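Local coordinates for phosphoribosylaminoimidazole-succinocarboxamide synthase (Pyrococcus horikoshii, PDB 3U55), which catalyses the ATP-dependent ligation of L-aspartate to 5-amino-1-(5-phospho-D-ribosyl)imidazole-4-carboxylate, giving SAICAR in de novo purine biosynthesis, at the interface of chains A and B. Coordinates in Å, arbitrary orientation; residue numbers count along the deposited sequence, not the author numbering. Chains: chain A/B, Phosphoribosylaminoimidazole-succinocarboxamide synthase.

Contact 1: the interface of chains A and B. Residues chain A 114-117, 133, 150, 154; chain B 132, 134, 137-138.
B:Tyr134 is the side chain that carries this part of the A–B interface, with 131 Å² of its surface hidden by chain A. Its phenol meets the carboxylate of A:Glu150 tip to tip, and the hydroxyl OH donates a hydrogen bond to OE1 of A:Glu150 over 2.7 Å. A:Glu150 projects from helix 143-165, its chain extended beyond CG. The hydroxyl lies well above the carboxylate plane, and ring and carboxylate are turned 64° apart. One face of the B:Tyr134 ring lies against the backbone of strand 115-121, with the amide N of A:Val117 3.5 Å above the plane and displaced toward the rim. A:Val117 runs alongside the ring, pointing the same way, and its CB packs 3.7 Å from CE2 of B:Tyr134. At the root of the ring, A:Ile116 slides past in the opposite direction, while its CD1 meets CG2 of B:Val138 at 3.9 Å. Beside the ring, at its edge, B:Asn132 donates from its amide ND2 to the carbonyl O of A:Val117 at 2.8 Å, on a lone pair in the carbonyl plane, although the bond is bent at the hydrogen (124°). B:Lys137, farther along helix 133-138 of chain B, is crossed at about a right angle by A:Glu114, which touches its aliphatic stem; their charged ends stay apart, with OE2 of A:Glu114 5.7 Å from NZ of B:Lys137. A water links OE1 of A:Glu114 to the carbonyl O of B:Tyr134. In the second shell, the phenol OH of A:Tyr133 also donates to OE1 of A:Glu150 and helps set the carboxylate; two tyrosines, one from each subunit, thus grip one oxygen, which would be expected to favour the charged form of A:Glu150. The site docks helix 133-138 of one subunit onto a strand and a long helix of the other, and probably helps to hold the two-fold pair of the deposited assembly together.

Contact 2: the interface of chains A and B. Residues chain A 121, 126, 129-132, 135, 139; chain B 100, 102-104, 116, 118, 130.
Chain B packs on one face and one edge of the imidazole of A:His135. CD of B:Arg103 lies over the face, toward the rim and 3.7 Å from the ring centroid, in a CH-pi contact. At the edge, in the ring plane, stands the carboxylate carbon CD of B:Glu118, carboxylate and ring being turned 46° apart; the backbone N of A:Asn132 also lies at an edge. The carboxylate might favour a protonated imidazole, which the nearby arginine would oppose; the charge is not seen. B:Ile116 and B:Leu100 add methyl contacts near CE1, with CG2 of B:Ile116 3.7 Å away from it. The guanidinium of B:Arg103 has SD of B:Met130 over one face, 3.5 Å above its plane and over the centre, and the carbonyl O of A:Met130 at its edge. There NH1 of B:Arg103 donates to O of A:Met130 over 2.8 Å, nearly straight at 158°, with the acceptor in the guanidinium plane but the donor above the carbonyl plane. With CG anti to the backbone N and chi2 extended, the arginine chain carries CD over the imidazole, and the bend at chi3 (-60°) turns the guanidinium so that NH1 reaches the carbonyl. An alanine here removes the guanidinium and CD, and would probably weaken the hold on A:Met130 and leave A:His135 less firmly packed. Within chain A, the backbone N of A:His135 bonds OD1 of A:Asn132 at 3.1 Å, fixing the first turn of helix 133-138 from which the imidazole projects. Around this polar centre the contact is apolar: CG of A:Leu139 packs 3.8 Å from CD2 of B:Leu104, and the methyl groups CE of A:Met130 and B:Met130 meet at 4.0 Å. A water joins the carbonyl oxygens of A:Leu126 and B:Lys102. In the fold, strand 130-131 and helix 133-138 of chain A receive the segment following 3-10 helix 98-102 of chain B, with its strand 115-121 alongside.

Contact 1: the interface of chains A and B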
loop_
_atom_site.group_PDB
_atom_site.type_symbol
_atom_site.label_atom_id
_atom_site.label_comp_id
_atom_site.label_asym_id
_atom_site.label_seq_id
_atom_site.Cartn_x
_atom_site.Cartn_y
_atom_site.Cartn_z
ATOM N N GLU A 114 10.365 -8.082 -12.239
ATOM C CA GLU A 114 11.228 -6.988 -11.809
ATOM C C GLU A 114 11.026 -6.778 -10.305
ATOM O O GLU A 114 10.013 -7.217 -9.752
ATOM C CB GLU A 114 10.947 -5.700 -12.601
ATOM C CG GLU A 114 9.589 -5.035 -12.341
ATOM C CD GLU A 114 8.435 -5.678 -13.094
ATOM O OE1 GLU A 114 7.338 -5.785 -12.501
ATOM O OE2 GLU A 114 8.615 -6.072 -14.273
ATOM N N PRO A 115 11.986 -6.116 -9.636
ATOM C CA PRO A 115 11.852 -5.965 -8.184
ATOM C C PRO A 115 10.599 -5.184 -7.766
ATOM O O PRO A 115 10.177 -4.257 -8.466
ATOM C CB PRO A 115 13.114 -5.189 -7.794
ATOM C CG PRO A 115 14.084 -5.447 -8.896
ATOM C CD PRO A 115 13.243 -5.531 -10.137
ATOM N N ILE A 116 10.006 -5.580 -6.640
ATOM C CA ILE A 116 8.920 -4.817 -6.011
ATOM C C ILE A 116 9.517 -3.997 -4.861
ATOM O O ILE A 116 10.342 -4.501 -4.104
ATOM C CB ILE A 116 7.809 -5.765 -5.466
ATOM C CG1 ILE A 116 7.009 -6.373 -6.622
ATOM C CG2 ILE A 116 6.873 -5.028 -4.486
ATOM C CD1 ILE A 116 6.037 -7.475 -6.203
ATOM N N VAL A 117 9.114 -2.738 -4.739
ATOM C CA VAL A 117 9.508 -1.927 -3.573
ATOM C C VAL A 117 8.245 -1.577 -2.803
ATOM O O VAL A 117 7.264 -1.106 -3.389
ATOM C CB VAL A 117 10.278 -0.633 -3.974
ATOM C CG1 VAL A 117 10.692 0.180 -2.730
ATOM C CG2 VAL A 117 11.508 -0.972 -4.812
ATOM N N TYR A 133 2.852 6.660 -1.910
ATOM C CA TYR A 133 3.504 7.977 -1.996
ATOM C C TYR A 133 2.637 9.103 -1.444
ATOM O O TYR A 133 3.164 10.087 -0.928
ATOM C CB TYR A 133 3.899 8.321 -3.440
ATOM C CG TYR A 133 4.737 7.278 -4.160
ATOM C CD1 TYR A 133 5.482 6.330 -3.457
ATOM C CD2 TYR A 133 4.801 7.259 -5.553
ATOM C CE1 TYR A 133 6.254 5.386 -4.124
ATOM C CE2 TYR A 133 5.577 6.328 -6.223
ATOM C CZ TYR A 133 6.298 5.396 -5.510
ATOM O OH TYR A 133 7.056 4.468 -6.190
ATOM N N GLU A 150 13.671 5.175 -3.114
ATOM C CA GLU A 150 13.471 3.950 -3.912
ATOM C C GLU A 150 14.612 3.704 -4.903
ATOM O O GLU A 150 14.994 2.561 -5.140
ATOM C CB GLU A 150 12.099 3.946 -4.602
ATOM C CG GLU A 150 10.952 3.965 -3.583
ATOM C CD GLU A 150 9.595 3.576 -4.139
ATOM O OE1 GLU A 150 9.341 3.751 -5.354
ATOM O OE2 GLU A 150 8.758 3.121 -3.326
ATOM N N LEU A 154 16.770 0.342 -4.862
ATOM C CA LEU A 154 16.914 -0.481 -6.064
ATOM C C LEU A 154 18.370 -0.681 -6.480
ATOM O O LEU A 154 18.730 -1.757 -6.959
ATOM C CB LEU A 154 16.083 0.087 -7.223
ATOM C CG LEU A 154 14.571 -0.121 -7.100
ATOM C CD1 LEU A 154 13.834 0.656 -8.183
ATOM C CD2 LEU A 154 14.197 -1.606 -7.149
ATOM N N ASN B 132 0.710 -1.103 -4.384
ATOM C CA ASN B 132 1.390 0.066 -4.939
ATOM C C ASN B 132 1.667 -0.130 -6.442
ATOM O O ASN B 132 1.198 -1.114 -7.038
ATOM C CB ASN B 132 2.653 0.411 -4.129
ATOM C CG ASN B 132 3.717 -0.670 -4.202
ATOM O OD1 ASN B 132 3.867 -1.323 -5.224
ATOM N ND2 ASN B 132 4.471 -0.850 -3.117
ATOM N N TYR B 134 4.337 -0.967 -8.042
ATOM C CA TYR B 134 5.151 -2.148 -8.336
ATOM C C TYR B 134 4.288 -3.402 -8.357
ATOM O O TYR B 134 4.460 -4.246 -9.239
ATOM C CB TYR B 134 6.282 -2.329 -7.320
ATOM C CG TYR B 134 7.296 -1.211 -7.294
ATOM C CD1 TYR B 134 8.453 -1.275 -8.071
ATOM C CD2 TYR B 134 7.107 -0.094 -6.479
ATOM C CE1 TYR B 134 9.394 -0.250 -8.044
ATOM C CE2 TYR B 134 8.040 0.935 -6.442
ATOM C CZ TYR B 134 9.181 0.848 -7.225
ATOM O OH TYR B 134 10.103 1.864 -7.179
ATOM N N LYS B 137 2.242 -3.432 -11.620
ATOM C CA LYS B 137 3.050 -3.851 -12.768
ATOM C C LYS B 137 3.130 -5.373 -12.856
ATOM O O LYS B 137 3.027 -5.939 -13.948
ATOM C CB LYS B 137 4.459 -3.222 -12.701
ATOM C CG LYS B 137 5.398 -3.615 -13.848
ATOM C CD LYS B 137 4.955 -2.995 -15.167
ATOM C CE LYS B 137 5.990 -3.188 -16.263
ATOM N NZ LYS B 137 5.487 -2.604 -17.540
ATOM N N VAL B 138 3.295 -6.029 -11.707
ATOM C CA VAL B 138 3.277 -7.497 -11.645
ATOM C C VAL B 138 1.918 -8.073 -12.065
ATOM O O VAL B 138 1.850 -9.139 -12.693
ATOM C CB VAL B 138 3.729 -8.025 -10.252
ATOM C CG1 VAL B 138 3.675 -9.557 -10.187
ATOM C CG2 VAL B 138 5.145 -7.552 -9.968
HETATM O O HOH W 1 7.205 -4.459 -10.189
#

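Contact 2: the interface of chains A and B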
loop_
_atom_site.group_PDB
_atom_site.type_symbol
_atom_site.label_atom_id
_atom_site.label_comp_id
_atom_site.label_asym_id
_atom_site.label_seq_id
_atom_site.Cartn_x
_atom_site.Cartn_y
_atom_site.Cartn_z
ATOM N N TYR A 121 4.996 2.269 6.978
ATOM C CA TYR A 121 5.042 3.347 7.956
ATOM C C TYR A 121 5.396 2.776 9.330
ATOM O O TYR A 121 4.656 1.958 9.869
ATOM C CB TYR A 121 3.688 4.059 7.973
ATOM C CG TYR A 121 3.490 5.065 9.085
ATOM C CD1 TYR A 121 4.521 5.917 9.484
ATOM C CD2 TYR A 121 2.254 5.182 9.718
ATOM C CE1 TYR A 121 4.327 6.855 10.514
ATOM C CE2 TYR A 121 2.052 6.112 10.735
ATOM C CZ TYR A 121 3.089 6.936 11.129
ATOM O OH TYR A 121 2.868 7.854 12.139
ATOM N N LEU A 126 -0.160 1.255 14.996
ATOM C CA LEU A 126 -0.860 0.888 13.763
ATOM C C LEU A 126 -0.303 -0.399 13.136
ATOM O O LEU A 126 -0.774 -0.840 12.084
ATOM C CB LEU A 126 -0.844 2.058 12.764
ATOM C CG LEU A 126 -1.561 3.344 13.213
ATOM C CD1 LEU A 126 -1.292 4.508 12.263
ATOM C CD2 LEU A 126 -3.063 3.123 13.383
ATOM N N PRO A 129 1.758 -0.276 9.024
ATOM C CA PRO A 129 0.970 -0.550 7.825
ATOM C C PRO A 129 1.725 -0.158 6.560
ATOM O O PRO A 129 2.602 0.724 6.610
ATOM C CB PRO A 129 -0.256 0.347 8.002
ATOM C CG PRO A 129 0.238 1.499 8.811
ATOM C CD PRO A 129 1.301 0.942 9.722
ATOM N N MET A 130 1.396 -0.810 5.442
ATOM C CA MET A 130 1.960 -0.412 4.158
ATOM C C MET A 130 1.367 0.931 3.773
ATOM O O MET A 130 0.199 1.217 4.067
ATOM C CB MET A 130 1.672 -1.438 3.061
ATOM C CG MET A 130 2.674 -1.357 1.898
ATOM S SD MET A 130 2.357 -2.512 0.538
ATOM C CE MET A 130 1.029 -1.720 -0.354
ATOM N N ILE A 131 2.177 1.761 3.128
ATOM C CA ILE A 131 1.712 3.064 2.669
ATOM C C ILE A 131 2.153 3.296 1.227
ATOM O O ILE A 131 3.029 2.598 0.719
ATOM C CB ILE A 131 2.214 4.235 3.561
ATOM C CG1 ILE A 131 3.745 4.233 3.673
ATOM C CG2 ILE A 131 1.521 4.201 4.940
ATOM C CD1 ILE A 131 4.336 5.552 4.199
ATOM N N ASN A 132 1.533 4.273 0.572
ATOM C CA ASN A 132 1.967 4.678 -0.764
ATOM C C ASN A 132 2.558 6.100 -0.736
ATOM O O ASN A 132 2.739 6.677 0.349
ATOM C CB ASN A 132 0.831 4.513 -1.790
ATOM C CG ASN A 132 -0.348 5.430 -1.521
ATOM O OD1 ASN A 132 -0.171 6.546 -1.056
ATOM N ND2 ASN A 132 -1.559 4.965 -1.830
ATOM N N HIS A 135 0.350 8.791 1.077
ATOM C CA HIS A 135 0.399 8.740 2.549
ATOM C C HIS A 135 1.715 9.349 3.029
ATOM O O HIS A 135 1.736 10.078 4.030
ATOM C CB HIS A 135 0.300 7.320 3.115
ATOM C CG HIS A 135 -0.846 6.511 2.594
ATOM N ND1 HIS A 135 -2.161 6.780 2.902
ATOM C CD2 HIS A 135 -0.862 5.403 1.818
ATOM C CE1 HIS A 135 -2.938 5.882 2.317
ATOM N NE2 HIS A 135 -2.172 5.034 1.658
ATOM N N LEU A 139 2.702 12.364 5.725
ATOM C CA LEU A 139 3.661 12.196 6.817
ATOM C C LEU A 139 4.860 13.159 6.754
ATOM O O LEU A 139 5.736 13.121 7.618
ATOM C CB LEU A 139 4.154 10.746 6.858
ATOM C CG LEU A 139 3.152 9.667 7.268
ATOM C CD1 LEU A 139 3.727 8.293 6.938
ATOM C CD2 LEU A 139 2.783 9.765 8.754
ATOM N N LEU B 100 -8.612 4.621 6.426
ATOM C CA LEU B 100 -7.444 5.497 6.510
ATOM C C LEU B 100 -6.998 5.721 7.957
ATOM O O LEU B 100 -5.804 5.883 8.225
ATOM C CB LEU B 100 -7.689 6.833 5.799
ATOM C CG LEU B 100 -6.488 7.784 5.668
ATOM C CD1 LEU B 100 -5.296 7.123 4.971
ATOM C CD2 LEU B 100 -6.894 9.065 4.949
ATOM N N LYS B 102 -6.728 3.640 10.176
ATOM C CA LYS B 102 -5.892 2.514 10.582
ATOM C C LYS B 102 -4.545 2.518 9.856
ATOM O O LYS B 102 -3.702 1.648 10.081
ATOM C CB LYS B 102 -6.636 1.189 10.354
ATOM C CG LYS B 102 -7.849 0.992 11.262
ATOM C CD LYS B 102 -8.790 -0.083 10.729
ATOM N N ARG B 103 -4.336 3.507 8.994
ATOM C CA ARG B 103 -3.096 3.606 8.243
ATOM C C ARG B 103 -2.265 4.825 8.634
ATOM O O ARG B 103 -1.038 4.749 8.670
ATOM C CB ARG B 103 -3.378 3.617 6.744
ATOM C CG ARG B 103 -2.222 3.105 5.915
ATOM C CD ARG B 103 -2.599 3.000 4.449
ATOM N NE ARG B 103 -3.720 2.094 4.229
ATOM C CZ ARG B 103 -3.611 0.780 4.055
ATOM N NH1 ARG B 103 -2.422 0.181 4.081
ATOM N NH2 ARG B 103 -4.702 0.060 3.863
ATOM N N LEU B 104 -2.946 5.937 8.913
ATOM C CA LEU B 104 -2.325 7.171 9.386
ATOM C C LEU B 104 -2.987 7.580 10.703
ATOM O O LEU B 104 -4.211 7.500 10.821
ATOM C CB LEU B 104 -2.482 8.297 8.352
ATOM C CG LEU B 104 -1.734 8.157 7.015
ATOM C CD1 LEU B 104 -1.986 9.366 6.138
ATOM C CD2 LEU B 104 -0.233 7.976 7.240
ATOM N N ILE B 116 -5.450 12.018 -1.101
ATOM C CA ILE B 116 -4.730 10.738 -1.108
ATOM C C ILE B 116 -5.395 9.822 -2.143
ATOM O O ILE B 116 -6.619 9.763 -2.222
ATOM C CB ILE B 116 -4.767 10.064 0.297
ATOM C CG1 ILE B 116 -3.863 10.818 1.277
ATOM C CG2 ILE B 116 -4.361 8.578 0.218
ATOM C CD1 ILE B 116 -3.993 10.363 2.730
ATOM N N GLU B 118 -5.476 5.785 -3.237
ATOM C CA GLU B 118 -5.089 4.438 -2.838
ATOM C C GLU B 118 -5.557 3.454 -3.889
ATOM O O GLU B 118 -6.661 3.584 -4.430
ATOM C CB GLU B 118 -5.697 4.061 -1.484
ATOM C CG GLU B 118 -5.198 4.911 -0.316
ATOM C CD GLU B 118 -6.029 4.738 0.949
ATOM O OE1 GLU B 118 -7.098 4.092 0.908
ATOM O OE2 GLU B 118 -5.621 5.278 1.994
ATOM N N MET B 130 -4.453 -3.511 -0.247
ATOM C CA MET B 130 -3.893 -2.320 -0.874
ATOM C C MET B 130 -2.634 -2.722 -1.620
ATOM O O MET B 130 -1.896 -3.615 -1.185
ATOM C CB MET B 130 -3.562 -1.233 0.151
ATOM C CG MET B 130 -3.513 0.171 -0.472
ATOM S SD MET B 130 -3.073 1.500 0.679
ATOM C CE MET B 130 -1.301 1.336 0.816
HETATM O O HOH W 2 -3.265 -0.525 11.251
#

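The C-alpha centres of contact 1 and contact 2 lie about 16 Å apart within one two-fold symmetric interface. Both use strand 115-121 and helix 133-138, with the roles of the chains largely exchanged: the helix residues that dock on the partner come mainly from chain B in contact 1 and from chain A in contact 2. Positions 116 and 132 likewise change chains between the two. Each patch recurs with the chains swapped, so the same short helix offers B:Tyr134 in one copy and A:His135 in the other to neighbouring regions of its partner. This probably interlocks the deposited pair, although the structure alone does not show that it is the working form.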